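Local structure of possible flavin reductase (Haemophilus somnus 129PT, 2R0X) at residues 50-53 and 58-61; 146-149 and 154-157. The protein probably binds FMN and reduces flavins with NADPH as the electron donor. All coordinates share one frame; numbering follows the deposited sequence.

Contact 1 of 2, residues 50-53 and 58-61; sequences VCIN and AYEH. With SO4 (sulfate ion), chain H; SO4 (sulfate ion), chain I; ACT (acetate ion), chain B; ACT (acetate ion), chain F.
The phenol ring of Tyr59 meets Ile52 at its edge: CG2 of Ile52 lies near the ring plane, with Tyr59 CD1 3.9 Å away, and the two side chains cross at about a right angle. Methyl against ring edge, with no stacking over a face, is what this geometry describes. The other branch of Ile52 runs toward the helix backbone; with CG1 anti to the backbone N (chi1 -169°) and the chain extended, its CD1 comes to 3.9 Å from Tyr59 CA and 4.5 Å from Ala58 CB. The carbonyl Asn53 O sits oblique to the ring, 3.7 Å from Tyr59 CB, a van der Waals contact without a hydrogen bond. The imidazole of His61 takes no part in this packing. Its edge carries two anions, ND1 donating to an acetate and NE2 donating to a sulfate oxygen, O2, at 2.8 Å, while the ring itself stacks with that of His31.

Two further ions bind nearby. Ala58 N, one residue ahead of Tyr59, gives a hydrogen bond of 3.0 Å to O2 of a second sulfate. Asn53 ND2 reaches OXT of another acetate at 3.2 Å in a nearly straight bond (173°), and Asn53 OD1 accepts from the backbone N of Asn55. Tyr59 OH bonds to Asp130 OD2 on strand 129-141, which limits how the ring can swing.

Helix 59-65 thus packs on the split-barrel sheet at the end of strand 46-53, with Phe33 of strand 30-43 touching both Ile52 and Ala58. The two segments meet through van der Waals contacts, mostly apolar, with no hydrogen bond between them, while both ring nitrogens of His61 serve as donors to anions.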
# COMPACT_ATOMS: atom_id res chain seq x y z
N VAL A 50 -3.94 -1.34 7.25
CA VAL A 50 -4.97 -1.86 6.41
C VAL A 50 -6.05 -0.79 6.33
O VAL A 50 -6.51 -0.31 7.37
CB VAL A 50 -5.61 -3.14 7.01
CG1 VAL A 50 -6.77 -3.62 6.11
CG2 VAL A 50 -4.54 -4.23 7.17
N CYS A 51 -6.46 -0.41 5.13
CA CYS A 51 -7.58 0.51 4.96
C CYS A 51 -8.89 -0.31 4.82
O CYS A 51 -8.90 -1.36 4.17
CB CYS A 51 -7.38 1.46 3.81
SG CYS A 51 -5.94 2.46 3.91
N ILE A 52 -9.95 0.14 5.46
CA ILE A 52 -11.21 -0.59 5.51
C ILE A 52 -12.31 0.44 5.31
O ILE A 52 -12.26 1.57 5.83
CB ILE A 52 -11.38 -1.39 6.83
CG1 ILE A 52 -12.57 -2.36 6.74
CG2 ILE A 52 -11.42 -0.47 8.02
CD1 ILE A 52 -12.63 -3.34 7.91
N ASN A 53 -13.33 0.03 4.56
CA ASN A 53 -14.52 0.84 4.40
C ASN A 53 -15.34 0.75 5.68
O ASN A 53 -15.75 -0.34 6.08
CB ASN A 53 -15.35 0.40 3.17
CG ASN A 53 -16.45 1.40 2.84
OD1 ASN A 53 -17.20 1.81 3.70
ND2 ASN A 53 -16.54 1.80 1.57
N ALA A 58 -18.06 -6.02 6.95
CA ALA A 58 -16.89 -6.44 7.69
C ALA A 58 -16.57 -5.59 8.92
O ALA A 58 -16.02 -6.08 9.91
CB ALA A 58 -15.63 -6.49 6.74
N TYR A 59 -16.81 -4.30 8.81
CA TYR A 59 -16.14 -3.30 9.64
C TYR A 59 -16.30 -3.52 11.14
O TYR A 59 -15.32 -3.50 11.87
CB TYR A 59 -16.63 -1.93 9.26
CG TYR A 59 -16.05 -0.85 10.10
CD1 TYR A 59 -14.76 -0.44 9.97
CD2 TYR A 59 -16.86 -0.15 10.96
CE1 TYR A 59 -14.27 0.64 10.73
CE2 TYR A 59 -16.41 0.90 11.72
CZ TYR A 59 -15.11 1.30 11.61
OH TYR A 59 -14.69 2.37 12.38
N GLU A 60 -17.52 -3.67 11.61
CA GLU A 60 -17.68 -3.69 13.06
C GLU A 60 -17.07 -4.95 13.72
O GLU A 60 -16.78 -4.92 14.92
CB GLU A 60 -19.13 -3.48 13.48
CG GLU A 60 -19.67 -2.09 13.15
CD GLU A 60 -19.04 -0.93 13.94
OE1 GLU A 60 -18.29 -1.15 14.90
OE2 GLU A 60 -19.32 0.23 13.58
N HIS A 61 -16.85 -6.02 12.95
CA HIS A 61 -16.19 -7.18 13.49
C HIS A 61 -14.73 -6.88 13.81
O HIS A 61 -14.19 -7.30 14.82
CB HIS A 61 -16.30 -8.34 12.46
CG HIS A 61 -17.72 -8.66 12.06
ND1 HIS A 61 -18.62 -9.25 12.92
CD2 HIS A 61 -18.40 -8.45 10.90
CE1 HIS A 61 -19.79 -9.39 12.31
NE2 HIS A 61 -19.68 -8.92 11.08
S SO4 H . -17.73 -7.62 3.55
O1 SO4 H . -18.22 -8.49 4.62
O2 SO4 H . -17.56 -6.30 4.01
O3 SO4 H . -18.75 -7.78 2.54
O4 SO4 H . -16.49 -8.18 3.00
S SO4 I . -21.98 -10.97 8.77
O1 SO4 I . -21.74 -11.89 9.89
O2 SO4 I . -21.69 -9.59 9.21
O3 SO4 I . -23.39 -11.07 8.36
O4 SO4 I . -21.14 -11.39 7.65
C ACT B . -14.03 -0.26 -0.38
O ACT B . -12.80 -0.13 -0.23
OXT ACT B . -14.66 0.74 -0.78
CH3 ACT B . -14.74 -1.54 -0.05
C ACT F . -18.43 -11.01 16.03
O ACT F . -19.47 -10.48 15.68
OXT ACT F . -18.14 -11.98 15.33
CH3 ACT F . -17.71 -10.65 17.29

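Contact 2 of 2, residues 146-149 and 154-157; sequences NALV and VYHS. With SO4 (sulfate ion), chain G.
Val149 and His156 form an antiparallel hydrogen-bonded pair: Val149 N donates to His156 O at 3.0 Å, the return bond from His156 N to Val149 O is weak and bent (127°), and Leu148 faces Ser157 as the adjoining non-hydrogen-bonded pair. CA-H...O contacts supplement this ladder, among them Ser157 CA to Ala147 O at 3.4 Å.

Leu148 leans on Tyr155, the side chains crossing obliquely. Its CD1 comes to 3.7 Å from Tyr155 CD1, while CD2 reaches CE1 of the same ring. Tyr155 OH continues to Asn82 and Ser81, tying the hairpin to helix 78-84. At the far end Asn146 CB lies 3.5 Å from Ser157 OG, a touch without a hydrogen bond.

The imidazole of His156 stands on the sheet face that carries Val149. With CG beside its own backbone N (chi1 -53°), the ring sets its CD2 3.5 Å from Val149 O and presents ND1 to a sulfate. That bond, ND1 to O2, is 2.8 Å long and nearly straight at 171°; Ser157 N holds O1 of the same ion at 3.0 Å.

With NE2 bonded to Arg151 O as ND1 serves the sulfate, both ring nitrogens are engaged and the rotation of the His156 ring is fixed, while His156 ND1 and Ser157 N together grip one anion.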
# COMPACT_ATOMS: atom_id res chain seq x y z
N ASN A 146 4.68 -17.76 -6.24
CA ASN A 146 4.45 -16.54 -7.01
C ASN A 146 3.28 -15.77 -6.40
O ASN A 146 2.34 -16.35 -5.89
CB ASN A 146 4.13 -16.88 -8.45
CG ASN A 146 5.25 -17.66 -9.12
OD1 ASN A 146 5.02 -18.72 -9.69
ND2 ASN A 146 6.44 -17.19 -8.97
N ALA A 147 3.39 -14.44 -6.46
CA ALA A 147 2.40 -13.53 -5.85
C ALA A 147 1.29 -13.21 -6.81
O ALA A 147 1.52 -13.05 -8.03
CB ALA A 147 3.07 -12.21 -5.47
N LEU A 148 0.10 -13.04 -6.27
CA LEU A 148 -1.01 -12.48 -7.03
C LEU A 148 -0.90 -10.96 -7.01
O LEU A 148 -0.81 -10.33 -5.97
CB LEU A 148 -2.34 -12.87 -6.38
CG LEU A 148 -3.58 -12.56 -7.18
CD1 LEU A 148 -3.62 -13.29 -8.54
CD2 LEU A 148 -4.84 -12.89 -6.38
N VAL A 149 -1.04 -10.37 -8.19
CA VAL A 149 -1.03 -8.92 -8.37
C VAL A 149 -2.23 -8.51 -9.19
O VAL A 149 -2.56 -9.21 -10.15
CB VAL A 149 0.32 -8.42 -8.94
CG1 VAL A 149 0.27 -6.97 -9.44
CG2 VAL A 149 1.44 -8.60 -7.90
N VAL A 154 -7.33 -6.73 -13.93
CA VAL A 154 -7.14 -8.17 -14.14
C VAL A 154 -5.97 -8.63 -13.26
O VAL A 154 -5.24 -7.82 -12.64
CB VAL A 154 -6.89 -8.54 -15.62
CG1 VAL A 154 -8.05 -8.09 -16.52
CG2 VAL A 154 -5.57 -7.97 -16.07
N TYR A 155 -5.84 -9.95 -13.14
CA TYR A 155 -4.82 -10.56 -12.31
C TYR A 155 -3.56 -10.91 -13.07
O TYR A 155 -3.57 -11.12 -14.29
CB TYR A 155 -5.42 -11.78 -11.63
CG TYR A 155 -6.49 -11.48 -10.63
CD1 TYR A 155 -6.21 -10.82 -9.44
CD2 TYR A 155 -7.78 -11.92 -10.82
CE1 TYR A 155 -7.19 -10.58 -8.49
CE2 TYR A 155 -8.75 -11.71 -9.85
CZ TYR A 155 -8.45 -11.05 -8.69
OH TYR A 155 -9.45 -10.84 -7.75
N HIS A 156 -2.47 -11.00 -12.30
CA HIS A 156 -1.13 -11.20 -12.77
C HIS A 156 -0.38 -12.04 -11.77
O HIS A 156 -0.73 -12.07 -10.59
CB HIS A 156 -0.41 -9.84 -12.90
CG HIS A 156 -1.17 -8.86 -13.72
ND1 HIS A 156 -1.10 -8.79 -15.09
CD2 HIS A 156 -2.08 -7.94 -13.34
CE1 HIS A 156 -1.92 -7.83 -15.52
NE2 HIS A 156 -2.54 -7.32 -14.47
N SER A 157 0.68 -12.69 -12.26
CA SER A 157 1.59 -13.49 -11.44
C SER A 157 2.94 -12.80 -11.40
O SER A 157 3.54 -12.52 -12.46
CB SER A 157 1.72 -14.88 -12.06
OG SER A 157 2.65 -15.68 -11.35
S SO4 G . 1.30 -11.59 -16.26
O1 SO4 G . 1.65 -11.61 -14.86
O2 SO4 G . 0.75 -10.27 -16.65
O3 SO4 G . 0.26 -12.57 -16.60
O4 SO4 G . 2.49 -11.70 -17.12

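How the contacts relate
Both contacts reach the same antiparallel sheet of the split barrel, on opposite sides of the chain's centre. Their centres are 24 Å apart and the nearest atoms about 15 Å, so they do not touch. Contact 1 packs a helix against a strand end, whereas contact 2 is a strand-to-strand pairing in the C-terminal hairpin. Each reaches the second subunit: Cys51 packs on Ser40 of that chain, and His156 on its Val158. Bound sulfates lie at both, probably from the crystallisation liquor. No flavin is among the groups bound at either contact, so neither is assigned here to the presumed FMN site.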